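Beta-hexosaminidase (Neisseria gonorrhoeae, PDB 6JTJ) probably cleaves terminal beta-1,4-linked N-acetylglucosamine from peptidoglycan fragments in cell-wall recycling, as a member of glycoside hydrolase family 3. Local coordinates at residues Val290-Asp295 against Ile321-Asn326; Pro46-Ile51 against Gly71-Arg76. One frame throughout, in Å; residues are numbered along the deposited sequence.

Contact 1: residues Val290-Asp295 against Ile321-Asn326; sequences VIFSDD and IVLVCN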
loop_
_atom_site.group_PDB
_atom_site.type_symbol
_atom_site.label_atom_id
_atom_site.label_comp_id
_atom_site.label_asym_id
_atom_site.label_seq_id
_atom_site.Cartn_x
_atom_site.Cartn_y
_atom_site.Cartn_z
ATOM N N VAL C 290 -9.733 22.875 2.737
ATOM C CA VAL C 290 -10.582 21.700 2.522
ATOM C C VAL C 290 -10.095 20.514 3.338
ATOM O O VAL C 290 -8.897 20.194 3.363
ATOM C CB VAL C 290 -10.569 21.261 1.042
ATOM C CG1 VAL C 290 -11.169 19.868 0.861
ATOM C CG2 VAL C 290 -11.285 22.287 0.198
ATOM N N ILE C 291 -11.031 19.856 4.008
ATOM C CA ILE C 291 -10.779 18.524 4.530
ATOM C C ILE C 291 -11.532 17.560 3.620
ATOM O O ILE C 291 -12.781 17.545 3.621
ATOM C CB ILE C 291 -11.240 18.401 5.976
ATOM C CG1 ILE C 291 -10.480 19.390 6.854
ATOM C CG2 ILE C 291 -11.007 16.983 6.489
ATOM C CD1 ILE C 291 -10.992 19.463 8.279
ATOM N N PHE C 292 -10.797 16.782 2.831
ATOM C CA PHE C 292 -11.392 15.694 2.067
ATOM C C PHE C 292 -11.690 14.487 2.948
ATOM O O PHE C 292 -11.050 14.304 3.967
ATOM C CB PHE C 292 -10.464 15.237 0.970
ATOM C CG PHE C 292 -10.350 16.194 -0.162
ATOM C CD1 PHE C 292 -11.429 16.426 -1.009
ATOM C CD2 PHE C 292 -9.165 16.870 -0.390
ATOM C CE1 PHE C 292 -11.319 17.293 -2.071
ATOM C CE2 PHE C 292 -9.055 17.751 -1.447
ATOM C CZ PHE C 292 -10.132 17.963 -2.290
ATOM N N SER C 293 -12.654 13.651 2.550
ATOM C CA SER C 293 -12.928 12.392 3.256
ATOM C C SER C 293 -11.984 11.336 2.704
ATOM O O SER C 293 -11.298 11.572 1.728
ATOM C CB SER C 293 -14.367 11.927 3.002
ATOM O OG SER C 293 -14.491 11.317 1.731
ATOM N N ASP C 294 -11.971 10.139 3.270
ATOM C CA ASP C 294 -11.333 9.019 2.495
ATOM C C ASP C 294 -12.295 8.614 1.386
ATOM O O ASP C 294 -13.447 9.033 1.415
ATOM C CB ASP C 294 -10.924 7.778 3.314
ATOM C CG ASP C 294 -11.363 7.826 4.753
ATOM O OD1 ASP C 294 -12.233 8.676 5.082
ATOM O OD2 ASP C 294 -10.807 7.007 5.538
ATOM N N ASP C 295 -11.833 7.785 0.446
ATOM C CA ASP C 295 -12.721 7.147 -0.552
ATOM C C ASP C 295 -13.731 6.308 0.266
ATOM O O ASP C 295 -13.323 5.390 0.995
ATOM C CB ASP C 295 -11.916 6.277 -1.537
ATOM C CG ASP C 295 -12.770 5.712 -2.687
ATOM O OD1 ASP C 295 -13.953 6.098 -2.854
ATOM O OD2 ASP C 295 -12.271 4.812 -3.394
ATOM N N ILE C 321 -15.711 17.772 1.815
ATOM C CA ILE C 321 -15.941 17.172 0.524
ATOM C C ILE C 321 -15.675 15.668 0.600
ATOM O O ILE C 321 -14.645 15.253 1.112
ATOM C CB ILE C 321 -15.002 17.775 -0.522
ATOM C CG1 ILE C 321 -15.346 19.244 -0.785
ATOM C CG2 ILE C 321 -15.059 17.000 -1.835
ATOM C CD1 ILE C 321 -14.211 20.064 -1.381
ATOM N N VAL C 322 -16.614 14.864 0.116
ATOM C CA VAL C 322 -16.466 13.424 0.161
ATOM C C VAL C 322 -16.057 12.894 -1.201
ATOM O O VAL C 322 -16.556 13.336 -2.228
ATOM C CB VAL C 322 -17.734 12.690 0.671
ATOM C CG1 VAL C 322 -18.030 13.060 2.115
ATOM C CG2 VAL C 322 -18.953 12.968 -0.195
ATOM N N LEU C 323 -15.138 11.946 -1.179
ATOM C CA LEU C 323 -14.644 11.307 -2.377
ATOM C C LEU C 323 -15.360 9.987 -2.579
ATOM O O LEU C 323 -15.442 9.193 -1.651
ATOM C CB LEU C 323 -13.153 11.011 -2.259
ATOM C CG LEU C 323 -12.214 12.012 -2.901
ATOM C CD1 LEU C 323 -12.351 13.353 -2.196
ATOM C CD2 LEU C 323 -10.771 11.504 -2.854
ATOM N N VAL C 324 -15.874 9.764 -3.783
ATOM C CA VAL C 324 -16.550 8.517 -4.127
ATOM C C VAL C 324 -16.020 8.072 -5.466
ATOM O O VAL C 324 -16.450 8.569 -6.490
ATOM C CB VAL C 324 -18.079 8.698 -4.190
ATOM C CG1 VAL C 324 -18.776 7.350 -4.326
ATOM C CG2 VAL C 324 -18.591 9.411 -2.943
ATOM N N CYS C 325 -15.057 7.155 -5.437
ATOM C CA CYS C 325 -14.315 6.765 -6.609
ATOM C C CYS C 325 -14.667 5.371 -7.104
ATOM O O CYS C 325 -14.973 4.479 -6.332
ATOM C CB CYS C 325 -12.819 6.816 -6.297
ATOM S SG CYS C 325 -12.291 8.409 -5.615
ATOM N N ASN C 326 -14.586 5.198 -8.413
ATOM C CA ASN C 326 -14.800 3.908 -9.091
ATOM C C ASN C 326 -16.200 3.326 -8.929
ATOM O O ASN C 326 -16.381 2.142 -9.154
ATOM C CB ASN C 326 -13.771 2.858 -8.620
ATOM C CG ASN C 326 -12.370 3.421 -8.498
ATOM O OD1 ASN C 326 -11.835 3.962 -9.458
ATOM N ND2 ASN C 326 -11.767 3.302 -7.311
#

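Contact 2: residues Pro46-Ile51 against Gly71-Arg76; sequences PVMADI and GIILFR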
loop_
_atom_site.group_PDB
_atom_site.type_symbol
_atom_site.label_atom_id
_atom_site.label_comp_id
_atom_site.label_asym_id
_atom_site.label_seq_id
_atom_site.Cartn_x
_atom_site.Cartn_y
_atom_site.Cartn_z
ATOM N N PRO C 46 -20.661 19.229 -2.538
ATOM C CA PRO C 46 -19.643 18.653 -1.646
ATOM C C PRO C 46 -19.197 17.233 -1.989
ATOM O O PRO C 46 -18.644 16.554 -1.140
ATOM C CB PRO C 46 -20.355 18.660 -0.289
ATOM C CG PRO C 46 -21.779 18.397 -0.639
ATOM C CD PRO C 46 -22.012 19.117 -1.955
ATOM N N VAL C 47 -19.430 16.781 -3.208
ATOM C CA VAL C 47 -19.026 15.436 -3.599
ATOM C C VAL C 47 -18.016 15.544 -4.713
ATOM O O VAL C 47 -18.236 16.284 -5.666
ATOM C CB VAL C 47 -20.231 14.611 -4.086
ATOM C CG1 VAL C 47 -19.795 13.251 -4.606
ATOM C CG2 VAL C 47 -21.244 14.440 -2.969
ATOM N N MET C 48 -16.923 14.807 -4.601
ATOM C CA MET C 48 -15.965 14.688 -5.684
ATOM C C MET C 48 -16.120 13.298 -6.274
ATOM O O MET C 48 -15.965 12.295 -5.595
ATOM C CB MET C 48 -14.540 14.906 -5.189
ATOM C CG MET C 48 -13.478 14.785 -6.270
ATOM S SD MET C 48 -11.821 15.342 -5.760
ATOM C CE MET C 48 -11.803 17.007 -6.400
ATOM N N ALA C 49 -16.484 13.244 -7.540
ATOM C CA ALA C 49 -16.778 11.971 -8.181
ATOM C C ALA C 49 -15.670 11.684 -9.173
ATOM O O ALA C 49 -14.623 12.310 -9.110
ATOM C CB ALA C 49 -18.146 12.025 -8.845
ATOM N N ASP C 50 -15.889 10.734 -10.073
ATOM C CA ASP C 50 -14.903 10.434 -11.093
ATOM C C ASP C 50 -15.598 9.912 -12.341
ATOM O O ASP C 50 -16.811 9.945 -12.432
ATOM C CB ASP C 50 -13.866 9.447 -10.554
ATOM C CG ASP C 50 -14.439 8.084 -10.280
ATOM O OD1 ASP C 50 -15.647 7.853 -10.540
ATOM O OD2 ASP C 50 -13.668 7.241 -9.765
ATOM N N ILE C 51 -14.828 9.455 -13.306
ATOM C CA ILE C 51 -15.397 9.063 -14.584
ATOM C C ILE C 51 -14.683 7.831 -15.103
ATOM O O ILE C 51 -13.590 7.496 -14.653
ATOM C CB ILE C 51 -15.391 10.224 -15.599
ATOM C CG1 ILE C 51 -13.992 10.815 -15.744
ATOM C CG2 ILE C 51 -16.365 11.307 -15.135
ATOM C CD1 ILE C 51 -13.863 11.776 -16.906
ATOM N N GLY C 71 -16.606 18.492 -7.891
ATOM C CA GLY C 71 -15.330 18.226 -8.551
ATOM C C GLY C 71 -15.177 16.788 -9.008
ATOM O O GLY C 71 -16.031 15.951 -8.764
ATOM N N ILE C 72 -14.055 16.522 -9.652
ATOM C CA ILE C 72 -13.750 15.234 -10.252
ATOM C C ILE C 72 -12.286 14.888 -9.985
ATOM O O ILE C 72 -11.406 15.737 -10.096
ATOM C CB ILE C 72 -13.947 15.302 -11.781
ATOM C CG1 ILE C 72 -15.435 15.453 -12.137
ATOM C CG2 ILE C 72 -13.337 14.099 -12.486
ATOM C CD1 ILE C 72 -16.320 14.319 -11.656
ATOM N N ILE C 73 -12.031 13.627 -9.657
ATOM C CA ILE C 73 -10.674 13.117 -9.554
ATOM C C ILE C 73 -10.442 12.201 -10.742
ATOM O O ILE C 73 -11.275 11.346 -11.039
ATOM C CB ILE C 73 -10.386 12.384 -8.208
ATOM C CG1 ILE C 73 -8.988 11.758 -8.191
ATOM C CG2 ILE C 73 -11.391 11.272 -7.945
ATOM C CD1 ILE C 73 -8.596 11.250 -6.814
ATOM N N LEU C 74 -9.301 12.380 -11.400
ATOM C CA LEU C 74 -8.922 11.544 -12.524
ATOM C C LEU C 74 -7.871 10.509 -12.138
ATOM O O LEU C 74 -7.144 10.665 -11.150
ATOM C CB LEU C 74 -8.382 12.401 -13.665
ATOM C CG LEU C 74 -9.375 13.419 -14.244
ATOM C CD1 LEU C 74 -8.692 14.291 -15.279
ATOM C CD2 LEU C 74 -10.589 12.727 -14.857
ATOM N N PHE C 75 -7.823 9.446 -12.935
ATOM C CA PHE C 75 -6.930 8.322 -12.722
ATOM C C PHE C 75 -6.285 7.949 -14.047
ATOM O O PHE C 75 -6.607 8.528 -15.083
ATOM C CB PHE C 75 -7.712 7.136 -12.168
ATOM C CG PHE C 75 -8.274 7.378 -10.802
ATOM C CD1 PHE C 75 -7.475 7.268 -9.688
ATOM C CD2 PHE C 75 -9.601 7.739 -10.639
ATOM C CE1 PHE C 75 -7.985 7.484 -8.434
ATOM C CE2 PHE C 75 -10.120 7.970 -9.387
ATOM C CZ PHE C 75 -9.309 7.832 -8.280
ATOM N N ARG C 76 -5.388 6.963 -14.018
ATOM C CA ARG C 76 -4.692 6.548 -15.226
ATOM C C ARG C 76 -5.655 6.064 -16.325
ATOM O O ARG C 76 -5.390 6.267 -17.488
ATOM C CB ARG C 76 -3.657 5.467 -14.928
ATOM C CG ARG C 76 -2.815 5.082 -16.141
ATOM C CD ARG C 76 -1.603 4.251 -15.778
ATOM N NE ARG C 76 -0.586 5.027 -15.063
ATOM C CZ ARG C 76 0.542 4.518 -14.569
ATOM N NH1 ARG C 76 0.833 3.227 -14.733
ATOM N NH2 ARG C 76 1.390 5.294 -13.898
HETATM O O HOH W 1 -12.025 9.468 -13.121
#

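Contact 1: residues Val290-Asp295 against Ile321-Asn326
Ile321 meets the Phe292 ring at its edge, near the ring plane, with CG2 3.8 Å from Phe292 CE1, and the two side chains run alongside each other in the same direction. One face of the ring belongs to Val290, whose CG1 sits 3.6 Å above the plane over the ring centre. That methyl is anti to the backbone N (chi1 166°), leaving CG2 beside the backbone N, and both methyls reach Ile321 CD1. Leu323 approaches the ring obliquely, its CD1 3.4 Å from Phe292 CD1, while Phe163 makes an edge-to-face stack from outside the pair. The second flat group is the Asp295 carboxylate. Cys325 N comes down on it from above the plane, 3.0 Å from Asp295 OD1 and nearly straight at 165°, and Cys325 CB packs against OD2. Between these groups the backbones pair in parallel: Ser293 N gives a 2.9 Å bond to Ile321 O, and Ile321 N a weak one to Ile291 O. The next acceptor in a regular parallel pair would be the carbonyl of Ser293. Its hydroxyl serves instead, Ser293 OG accepting from Leu323 N at 3.0 Å. Side-chain oxygens thus take over where regular backbone bonding stops, although the chains stay close. Asp294, the predicted nucleophile, points away from 321-326, and a bound N-acetylglucosamine lies about 4 Å from the Leu323 side chain. The parallel pair, with the predicted nucleophile and the sugar near its C-terminal ends, is consistent with the catalytic end of the TIM-type barrel of family 3 enzymes.

Contact 2: residues Pro46-Ile51 against Gly71-Arg76
Met48 lies across the bare backbone of Gly71, and here the two strands are closely fitted. Met48 CG is 3.8 Å from Gly71 O; beyond it the chain bends at chi3 (-97°), which brings Met48 CE over the Ile72 backbone, 3.9 Å from Ile72 O. The sulfur meets Ile73 from the side, the two side chains crossing at about a right angle. Two backbone bonds hold the pair in parallel register: Ala49 N reaches Gly71 O at 3.0 Å, and Ile73 N reaches Ala49 O at the same length. Ile72 CD1 turns back against the carbonyl group of Ala49. The strands, with helix 58-64 between them in sequence, form a beta-alpha-beta unit of the barrel-like sheet, and a bound N-acetylglucosamine touches Ile73. Past Ala49 the looser part begins: the backbones diverge and direct pairing gives way to a water, which accepts from Ile51 N at 2.8 Å and lies 2.9 Å from Ile73 O. Asp50 OD2 approaches Phe75 CE2 at 3.6 Å, its carboxylate turned 81° against the ring, but its polar partners are Asn326 N and, through a salt bridge, Arg77. Ile51 CD1 touches Leu74 CD2 at 4.0 Å and the Ile51 side chain also packs on helix 82-94, whereas Phe75 remains partly exposed near Arg113, a predicted substrate-binding residue.

Neither contact belongs to the surface: both are largely buried, their centres about 9 Å apart, and they share one sheet because strands 321-323 and 47-49 are neighbours in it. Met48 N probably bonds to Val322 O along this seam, where Ile321 CG2 also packs on Pro46 O. Their chemistry differs mainly where the strands run out toward the sugar. Contact 1, which includes the predicted nucleophile, is held there partly by side-chain oxygens, whereas the direct polar bonds of contact 2 join backbone groups. Both therefore belong to the buried wall of the barrel, one bringing a predicted catalytic residue and the other a residue that touches the sugar.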